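Local structure of GTN Reductase (Agrobacterium tumefaciens, 5N6G) at residues A[18-23]-A[324-329]; A[48-53]-A[93-98]; A[175-180]-A[227-232]. The protein probably reduces activated carbon–carbon double bonds as an FMN-dependent ene-reductase of the Old Yellow Enzyme family, and here binds 2-phenylacrylic acid. One frame throughout, in Å; residues are numbered along the deposited sequence.

Contact 1. Residues A[18-23]-A[324-329]; sequences RIVMAP and AVAFGK. With FMN (flavin mononucleotide), chain B.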
# COMPACT_ATOMS: atom_id res chain seq x y z
N ARG A 18 12.10 -1.41 13.94
CA ARG A 18 11.90 -2.00 12.63
C ARG A 18 10.60 -2.80 12.55
O ARG A 18 10.46 -3.67 11.69
CB ARG A 18 13.12 -2.85 12.27
CG ARG A 18 14.33 -1.96 12.04
CD ARG A 18 15.62 -2.69 12.34
NE ARG A 18 16.78 -1.79 12.22
CZ ARG A 18 17.56 -1.70 11.15
NH1 ARG A 18 17.33 -2.46 10.08
NH2 ARG A 18 18.58 -0.85 11.15
N ILE A 19 9.63 -2.46 13.39
CA ILE A 19 8.31 -3.08 13.36
C ILE A 19 7.38 -2.07 12.68
O ILE A 19 7.18 -0.97 13.18
CB ILE A 19 7.83 -3.43 14.78
CG1 ILE A 19 8.68 -4.54 15.40
CG2 ILE A 19 6.38 -3.91 14.79
CD1 ILE A 19 8.70 -4.53 16.94
N VAL A 20 6.87 -2.43 11.51
CA VAL A 20 6.08 -1.54 10.68
C VAL A 20 4.63 -1.99 10.71
O VAL A 20 4.34 -3.19 10.71
CB VAL A 20 6.65 -1.54 9.24
CG1 VAL A 20 5.82 -0.70 8.28
CG2 VAL A 20 8.10 -1.07 9.26
N MET A 21 3.71 -1.03 10.79
CA MET A 21 2.29 -1.30 10.62
C MET A 21 1.95 -1.29 9.13
O MET A 21 2.03 -0.24 8.47
CB MET A 21 1.43 -0.30 11.38
CG MET A 21 -0.06 -0.51 11.18
SD MET A 21 -1.00 0.58 12.23
CE MET A 21 -2.65 0.41 11.54
N ALA A 22 1.61 -2.46 8.61
CA ALA A 22 1.27 -2.58 7.20
C ALA A 22 -0.02 -1.81 6.88
O ALA A 22 -0.84 -1.55 7.77
CB ALA A 22 1.08 -4.04 6.82
N PRO A 23 -0.22 -1.45 5.61
CA PRO A 23 -1.43 -0.71 5.23
C PRO A 23 -2.66 -1.59 5.38
O PRO A 23 -2.66 -2.75 4.94
CB PRO A 23 -1.18 -0.35 3.77
CG PRO A 23 -0.18 -1.39 3.28
CD PRO A 23 0.70 -1.66 4.48
N ALA A 324 13.35 -4.65 7.95
CA ALA A 324 12.21 -4.38 8.81
C ALA A 324 11.08 -5.29 8.37
O ALA A 324 11.09 -5.80 7.24
CB ALA A 324 11.77 -2.91 8.75
N VAL A 325 10.12 -5.49 9.26
CA VAL A 325 8.98 -6.37 9.02
C VAL A 325 7.70 -5.59 9.27
O VAL A 325 7.55 -4.94 10.31
CB VAL A 325 9.03 -7.63 9.91
CG1 VAL A 325 7.74 -8.43 9.76
CG2 VAL A 325 10.26 -8.49 9.55
N ALA A 326 6.79 -5.65 8.31
CA ALA A 326 5.48 -5.03 8.42
C ALA A 326 4.46 -6.10 8.77
O ALA A 326 4.40 -7.15 8.12
CB ALA A 326 5.09 -4.33 7.13
N PHE A 327 3.67 -5.82 9.78
CA PHE A 327 2.62 -6.72 10.25
C PHE A 327 1.28 -6.10 9.94
O PHE A 327 1.07 -4.91 10.23
CB PHE A 327 2.72 -6.94 11.75
CG PHE A 327 4.01 -7.57 12.22
CD1 PHE A 327 4.11 -8.94 12.37
CD2 PHE A 327 5.10 -6.79 12.56
CE1 PHE A 327 5.28 -9.52 12.85
CE2 PHE A 327 6.28 -7.36 13.01
CZ PHE A 327 6.36 -8.72 13.17
N GLY A 328 0.36 -6.89 9.40
CA GLY A 328 -0.98 -6.43 9.11
C GLY A 328 -1.98 -6.86 10.17
O GLY A 328 -2.32 -6.08 11.07
N LYS A 329 -2.44 -8.11 10.12
CA LYS A 329 -3.50 -8.55 11.02
C LYS A 329 -3.09 -8.43 12.48
O LYS A 329 -3.92 -8.13 13.33
CB LYS A 329 -3.92 -9.97 10.68
CG LYS A 329 -4.64 -10.06 9.33
CD LYS A 329 -5.19 -11.45 9.08
CE LYS A 329 -4.08 -12.45 8.84
NZ LYS A 329 -3.20 -12.09 7.69
N1 FMN B . -2.60 -4.04 1.60
C2 FMN B . -2.35 -2.82 1.03
O2 FMN B . -1.34 -2.62 0.32
N3 FMN B . -3.21 -1.77 1.26
C4 FMN B . -4.38 -1.83 2.00
O4 FMN B . -5.06 -0.82 2.19
C4A FMN B . -4.66 -3.13 2.57
N5 FMN B . -5.72 -3.26 3.32
C5A FMN B . -5.89 -4.46 3.99
C6 FMN B . -6.96 -4.58 4.87
C7 FMN B . -7.11 -5.72 5.66
C7M FMN B . -8.26 -5.78 6.63
C8 FMN B . -6.19 -6.77 5.55
C8M FMN B . -6.29 -7.98 6.43
C9 FMN B . -5.13 -6.66 4.65
C9A FMN B . -4.98 -5.51 3.88
N10 FMN B . -3.85 -5.33 3.04
C10 FMN B . -3.68 -4.17 2.35
C1' FMN B . -2.79 -6.35 3.07
C2' FMN B . -1.92 -6.18 4.31
O2' FMN B . -1.19 -4.95 4.25
C3' FMN B . -0.92 -7.33 4.50
O3' FMN B . -0.12 -7.46 3.32
C4' FMN B . -1.58 -8.67 4.79
O4' FMN B . -2.50 -8.55 5.88
C5' FMN B . -0.56 -9.76 5.06
O5' FMN B . 0.21 -9.45 6.24
P FMN B . -0.00 -10.15 7.69
O1P FMN B . 0.29 -11.62 7.47
O2P FMN B . -1.47 -9.93 8.03
O3P FMN B . 0.95 -9.45 8.58
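V20 and V325 meet in the middle of a parallel strand pairing, where V20 N donates to V325 O over 2.9 Å while V20 O takes the amide of F327. The exchange extends both ways: V325 N bonds to R18 O, and A22 N reaches F327 O at 3.0 Å. The axes of the two short strand segments are turned 34° from each other, in keeping with the twist of a barrel wall.

The side chain of V20 can be followed outward. Its CB lies 3.8 Å from CB of the bridge partner A326. With CG1 anti to the backbone N (chi1 176°), CG1 stays beside A326, 3.9 Å from its CB. The other branch, CG2, turns back along the neighbouring strand and touches A324 CB at 4.1 Å. A22 CB also packs on CB of A326. V52 lies against V20 and I303 against A326. On the other face, I19 CG2 approaches F327 CD2 at 3.9 Å, and one ring face of F327 carries V325 CG1 near its rim. Helix 337-343 covers I19 and F327 from outside.

Beyond the strands both segments turn to the flavin. P23 O accepts a hydrogen bond from the ribityl O2' of FMN, and G328 N gives one to phosphate O3P at 2.8 Å. Phosphate O2P is gripped twice by K329, through its backbone N and through NZ, 2.8 Å away; the bent chain folds back to bring NZ there. The two amides stand at the start of helix 329-333, whose dipole may help hold the phosphate. Pairing of the first and last strands is what closes a TIM barrel, with the phosphate site at the C-terminal end of the eighth strand.

Contact 2. Residues A[48-53]-A[93-98]; sequences AGLIVT and KIVAQI. With FMN (flavin mononucleotide), chain B.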
# COMPACT_ATOMS: atom_id res chain seq x y z
N ALA A 48 4.64 1.87 16.71
CA ALA A 48 5.24 1.27 15.53
C ALA A 48 6.41 2.13 15.07
O ALA A 48 6.35 3.36 15.14
CB ALA A 48 4.20 1.15 14.41
N GLY A 49 7.48 1.48 14.61
CA GLY A 49 8.57 2.22 14.00
C GLY A 49 8.12 3.07 12.83
O GLY A 49 8.57 4.21 12.65
N LEU A 50 7.19 2.54 12.04
CA LEU A 50 6.57 3.26 10.93
C LEU A 50 5.15 2.74 10.77
O LEU A 50 4.92 1.52 10.78
CB LEU A 50 7.37 3.06 9.64
CG LEU A 50 6.86 3.75 8.39
CD1 LEU A 50 6.94 5.26 8.55
CD2 LEU A 50 7.68 3.31 7.22
N ILE A 51 4.19 3.66 10.62
CA ILE A 51 2.85 3.33 10.19
C ILE A 51 2.73 3.61 8.71
O ILE A 51 3.07 4.71 8.27
CB ILE A 51 1.80 4.15 10.97
CG1 ILE A 51 1.77 3.75 12.44
CG2 ILE A 51 0.42 3.97 10.33
CD1 ILE A 51 0.91 4.66 13.31
N VAL A 52 2.24 2.63 7.94
CA VAL A 52 1.74 2.87 6.59
C VAL A 52 0.23 2.94 6.70
O VAL A 52 -0.40 2.01 7.23
CB VAL A 52 2.18 1.78 5.60
CG1 VAL A 52 1.74 2.15 4.20
CG2 VAL A 52 3.69 1.58 5.67
N THR A 53 -0.35 4.03 6.22
CA THR A 53 -1.79 4.15 6.33
C THR A 53 -2.48 3.11 5.45
O THR A 53 -1.92 2.59 4.48
CB THR A 53 -2.32 5.52 5.88
OG1 THR A 53 -2.12 5.73 4.47
CG2 THR A 53 -1.69 6.67 6.64
N LYS A 93 6.07 7.77 13.40
CA LYS A 93 6.28 8.20 12.03
C LYS A 93 5.22 7.54 11.16
O LYS A 93 4.80 6.41 11.43
CB LYS A 93 7.68 7.82 11.52
CG LYS A 93 8.82 8.47 12.31
CD LYS A 93 8.90 9.96 12.02
CE LYS A 93 9.74 10.69 13.08
NZ LYS A 93 11.11 10.16 13.10
N ILE A 94 4.77 8.24 10.13
CA ILE A 94 3.65 7.74 9.33
C ILE A 94 3.79 8.21 7.89
O ILE A 94 4.12 9.37 7.63
CB ILE A 94 2.32 8.19 9.97
CG1 ILE A 94 1.12 7.60 9.23
CG2 ILE A 94 2.23 9.72 10.08
CD1 ILE A 94 -0.17 7.76 10.03
N VAL A 95 3.56 7.27 6.96
CA VAL A 95 3.54 7.56 5.54
C VAL A 95 2.16 7.20 4.99
O VAL A 95 1.51 6.25 5.43
CB VAL A 95 4.64 6.80 4.78
CG1 VAL A 95 6.02 7.29 5.23
CG2 VAL A 95 4.52 5.31 4.96
N ALA A 96 1.73 7.96 4.00
CA ALA A 96 0.44 7.74 3.35
C ALA A 96 0.60 6.77 2.20
O ALA A 96 1.46 6.98 1.33
CB ALA A 96 -0.12 9.06 2.83
N GLN A 97 -0.23 5.72 2.17
CA GLN A 97 -0.21 4.79 1.05
C GLN A 97 -1.09 5.36 -0.05
O GLN A 97 -2.30 5.16 -0.05
CB GLN A 97 -0.67 3.38 1.44
CG GLN A 97 -0.42 2.44 0.27
CD GLN A 97 -0.99 1.05 0.39
OE1 GLN A 97 -2.18 0.85 0.65
NE2 GLN A 97 -0.14 0.07 0.14
N ILE A 98 -0.49 6.05 -1.02
CA ILE A 98 -1.28 6.76 -2.02
C ILE A 98 -1.68 5.78 -3.12
O ILE A 98 -0.86 5.01 -3.63
CB ILE A 98 -0.53 8.00 -2.54
CG1 ILE A 98 0.81 7.66 -3.22
CG2 ILE A 98 -0.35 9.01 -1.37
CD1 ILE A 98 1.49 8.92 -3.83
N1 FMN B . -2.60 -4.04 1.60
C2 FMN B . -2.35 -2.82 1.03
O2 FMN B . -1.34 -2.62 0.32
N3 FMN B . -3.21 -1.77 1.26
C4 FMN B . -4.38 -1.83 2.00
O4 FMN B . -5.06 -0.82 2.19
C4A FMN B . -4.66 -3.13 2.57
N5 FMN B . -5.72 -3.26 3.32
C5A FMN B . -5.89 -4.46 3.99
C6 FMN B . -6.96 -4.58 4.87
C7 FMN B . -7.11 -5.72 5.66
C7M FMN B . -8.26 -5.78 6.63
C8 FMN B . -6.19 -6.77 5.55
C8M FMN B . -6.29 -7.98 6.43
C9 FMN B . -5.13 -6.66 4.65
C9A FMN B . -4.98 -5.51 3.88
N10 FMN B . -3.85 -5.33 3.04
C10 FMN B . -3.68 -4.17 2.35
C1' FMN B . -2.79 -6.35 3.07
C2' FMN B . -1.92 -6.18 4.31
O2' FMN B . -1.19 -4.95 4.25
C3' FMN B . -0.92 -7.33 4.50
O3' FMN B . -0.12 -7.46 3.32
C4' FMN B . -1.58 -8.67 4.79
O4' FMN B . -2.50 -8.55 5.88
C5' FMN B . -0.56 -9.76 5.06
O5' FMN B . 0.21 -9.45 6.24
P FMN B . -0.00 -10.15 7.69
O1P FMN B . 0.29 -11.62 7.47
O2P FMN B . -1.47 -9.93 8.03
O3P FMN B . 0.95 -9.45 8.58
O HOH W 1 4.54 5.33 14.24
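I51 and I94 face each other as bridge partners between the second and third strands of the TIM barrel, the two parallel strands of a right-handed beta-alpha-beta crossover through helix 74-89. Backbone bonds set the register: I51 N donates to K93 O (2.9 Å), V95 N to I51 O (2.9 Å) and T53 N to V95 O (3.0 Å). Before the strands begin, a water bridges them, donating to A48 O and accepting from K93 N.

Apolar packing falls on two faces. Toward helix 74-89, I51 CG2 and I94 CD1 are 3.8 Å apart, and T53 CG2 also touches I94 CD1. On the opposite face, V52 CG2 meets V95 CG2 at 3.9 Å, while L50 CD1 reaches V95 CG1.

Polar side chains take over at the C-terminal end. With chi1 at 66°, T53 places OG1 between its own N and carbonyl carbon, where it accepts Q97 N at 3.0 Å (N-H...O 167°), in place of a backbone oxygen. Q97, extended from CG outward, presents its amide to the pyrimidine edge of FMN: OE1 accepts from N3 at 2.9 Å, and NE2 donates to O2 at 3.0 Å.

Contact 3. Residues A[175-180]-A[227-232]; sequences VEIHAA and TGIRLS. With FMN (flavin mononucleotide), chain B; 8OZ (2-Phenylacrylic acid), chain C.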
# COMPACT_ATOMS: atom_id res chain seq x y z
N VAL A 175 5.41 9.09 1.61
CA VAL A 175 4.35 8.29 1.00
C VAL A 175 4.90 6.92 0.63
O VAL A 175 6.08 6.75 0.32
CB VAL A 175 3.74 8.94 -0.26
CG1 VAL A 175 3.20 10.33 0.07
CG2 VAL A 175 4.70 8.99 -1.42
N GLU A 176 4.00 5.96 0.63
CA GLU A 176 4.21 4.66 0.01
C GLU A 176 3.32 4.60 -1.23
O GLU A 176 2.10 4.64 -1.11
CB GLU A 176 3.88 3.51 0.96
CG GLU A 176 4.00 2.14 0.32
CD GLU A 176 3.78 0.99 1.29
OE1 GLU A 176 4.73 0.60 2.04
OE2 GLU A 176 2.66 0.43 1.28
N ILE A 177 3.93 4.47 -2.40
CA ILE A 177 3.14 4.29 -3.61
C ILE A 177 2.57 2.88 -3.61
O ILE A 177 3.31 1.90 -3.53
CB ILE A 177 4.00 4.54 -4.86
CG1 ILE A 177 4.44 5.99 -4.95
CG2 ILE A 177 3.24 4.16 -6.10
CD1 ILE A 177 5.67 6.21 -5.85
N HIS A 178 1.25 2.76 -3.70
CA HIS A 178 0.62 1.45 -3.80
C HIS A 178 0.80 0.89 -5.20
O HIS A 178 0.08 1.26 -6.13
CB HIS A 178 -0.86 1.52 -3.46
CG HIS A 178 -1.47 0.20 -3.11
ND1 HIS A 178 -0.95 -1.00 -3.55
CD2 HIS A 178 -2.54 -0.11 -2.34
CE1 HIS A 178 -1.67 -1.99 -3.05
NE2 HIS A 178 -2.65 -1.48 -2.32
N ALA A 179 1.75 -0.02 -5.37
CA ALA A 179 2.00 -0.64 -6.66
C ALA A 179 1.84 -2.14 -6.57
O ALA A 179 2.52 -2.91 -7.26
CB ALA A 179 3.39 -0.28 -7.19
N ALA A 180 0.89 -2.56 -5.74
CA ALA A 180 0.71 -3.94 -5.35
C ALA A 180 -0.76 -4.36 -5.52
O ALA A 180 -1.61 -3.58 -5.95
CB ALA A 180 1.18 -4.15 -3.89
N THR A 227 9.94 8.98 -0.45
CA THR A 227 9.13 8.16 -1.36
C THR A 227 9.50 6.69 -1.22
O THR A 227 10.66 6.31 -1.39
CB THR A 227 9.33 8.60 -2.81
OG1 THR A 227 9.05 10.01 -2.93
CG2 THR A 227 8.43 7.81 -3.73
N GLY A 228 8.50 5.85 -0.91
CA GLY A 228 8.65 4.41 -0.96
C GLY A 228 7.59 3.79 -1.86
O GLY A 228 6.77 4.49 -2.46
N ILE A 229 7.65 2.47 -1.99
CA ILE A 229 6.74 1.78 -2.90
C ILE A 229 6.47 0.40 -2.35
O ILE A 229 7.36 -0.25 -1.80
CB ILE A 229 7.33 1.71 -4.33
CG1 ILE A 229 6.34 1.12 -5.33
CG2 ILE A 229 8.68 0.98 -4.32
CD1 ILE A 229 6.70 1.44 -6.77
N ARG A 230 5.24 -0.08 -2.54
CA ARG A 230 4.88 -1.45 -2.18
C ARG A 230 4.71 -2.30 -3.43
O ARG A 230 4.01 -1.90 -4.36
CB ARG A 230 3.58 -1.47 -1.36
CG ARG A 230 3.34 -2.83 -0.73
CD ARG A 230 2.18 -2.86 0.21
NE ARG A 230 2.46 -3.75 1.34
CZ ARG A 230 1.57 -4.47 2.00
NH1 ARG A 230 0.31 -4.50 1.63
NH2 ARG A 230 1.96 -5.18 3.05
N LEU A 231 5.30 -3.49 -3.43
CA LEU A 231 5.29 -4.41 -4.56
C LEU A 231 4.86 -5.79 -4.09
O LEU A 231 5.10 -6.16 -2.94
CB LEU A 231 6.69 -4.51 -5.21
CG LEU A 231 7.29 -3.20 -5.69
CD1 LEU A 231 8.78 -3.42 -6.02
CD2 LEU A 231 6.48 -2.69 -6.87
N SER A 232 4.24 -6.56 -4.98
CA SER A 232 3.70 -7.87 -4.62
C SER A 232 3.84 -8.77 -5.85
O SER A 232 2.89 -8.93 -6.64
CB SER A 232 2.25 -7.78 -4.14
OG SER A 232 1.43 -7.08 -5.08
N1 FMN B . -2.60 -4.04 1.60
C2 FMN B . -2.35 -2.82 1.03
O2 FMN B . -1.34 -2.62 0.32
N3 FMN B . -3.21 -1.77 1.26
C4 FMN B . -4.38 -1.83 2.00
O4 FMN B . -5.06 -0.82 2.19
C4A FMN B . -4.66 -3.13 2.57
N5 FMN B . -5.72 -3.26 3.32
C5A FMN B . -5.89 -4.46 3.99
C6 FMN B . -6.96 -4.58 4.87
C7 FMN B . -7.11 -5.72 5.66
C7M FMN B . -8.26 -5.78 6.63
C8 FMN B . -6.19 -6.77 5.55
C8M FMN B . -6.29 -7.98 6.43
C9 FMN B . -5.13 -6.66 4.65
C9A FMN B . -4.98 -5.51 3.88
N10 FMN B . -3.85 -5.33 3.04
C10 FMN B . -3.68 -4.17 2.35
C1' FMN B . -2.79 -6.35 3.07
C2' FMN B . -1.92 -6.18 4.31
O2' FMN B . -1.19 -4.95 4.25
C3' FMN B . -0.92 -7.33 4.50
O3' FMN B . -0.12 -7.46 3.32
C4' FMN B . -1.58 -8.67 4.79
O4' FMN B . -2.50 -8.55 5.88
C5' FMN B . -0.56 -9.76 5.06
O5' FMN B . 0.21 -9.45 6.24
P FMN B . -0.00 -10.15 7.69
O1P FMN B . 0.29 -11.62 7.47
O2P FMN B . -1.47 -9.93 8.03
O3P FMN B . 0.95 -9.45 8.58
C4 8OZ C . -8.63 -5.44 1.63
C5 8OZ C . -9.85 -4.88 1.34
C6 8OZ C . -9.92 -3.82 0.45
C7 8OZ C . -8.78 -3.31 -0.13
C8 8OZ C . -5.21 -4.13 -0.89
C 8OZ C . -6.15 -1.92 -0.40
O 8OZ C . -4.13 -3.68 -1.19
C1 8OZ C . -6.29 -3.24 -0.36
C2 8OZ C . -7.53 -3.86 0.17
C3 8OZ C . -7.47 -4.94 1.05
O1 8OZ C . -5.50 -5.40 -1.03
O HOH W 2 3.42 -5.39 -7.50
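V175 to H178 pair in parallel with T227 to R230, a wholly buried strand contact at the centre of the enzyme whose C-terminal end runs into the flavin and ligand pockets. The backbone evidence is direct: G228 N bonds to V175 O, I177 N to G228 O at 2.8 Å, and R230 N to I177 O at 2.9 Å. At the strand end A179 N makes only a weak hydrogen bond to R230 O (3.1 Å, 131°). I177 CD1 touches T227 CG2 on the face where V175 and T227 pack on helix 204-222; A179 CB touches I229 CD1 further along.

These are the fourth and fifth strands of the TIM barrel, and their other face looks into it. There E176 OE2 rests over CB and CD of R230. It stays 4.2 Å from NE, well out of the guanidinium plane, so the two are near as opposite charges but form no salt bridge; OE1 is bonded to H265 ND1 and OE2 weakly to Q97 NE2. R230 sends NH1 to FMN O2 at 2.8 Å and NH2 to ribityl O3' at 3.1 Å. Its charge may favour negative charge at that flavin edge.

H178 is steered by its own segment, A180 N donating to ND1 in the ring plane at 3.3 Å. NE2 then donates to carboxylate O of 2-phenylacrylic acid over 2.9 Å (152°). Past the strands, a water donates a hydrogen bond to A179 O and accepts one from S232 N.

Overall arrangement
From the N terminus, segment 18-23 opens contact 1 and waits some 300 residues for its partner. Within that span contact 2 opens at 48-53 and closes at 93-98, then contact 3 opens at 175-180 and closes at 227-232. The two inner contacts follow in series without crossing, and segment 324-329 finally completes contact 1, shutting the barrel. Neighbouring strands connect the pairs: M21 backbone atoms probably bond to L50 and V52, and A96 O and I98 N to E176. Contact centres lie about 9 Å (1 and 2), 11 Å (2 and 3) and 14 Å (1 and 3) apart, and all three contacts meet at FMN.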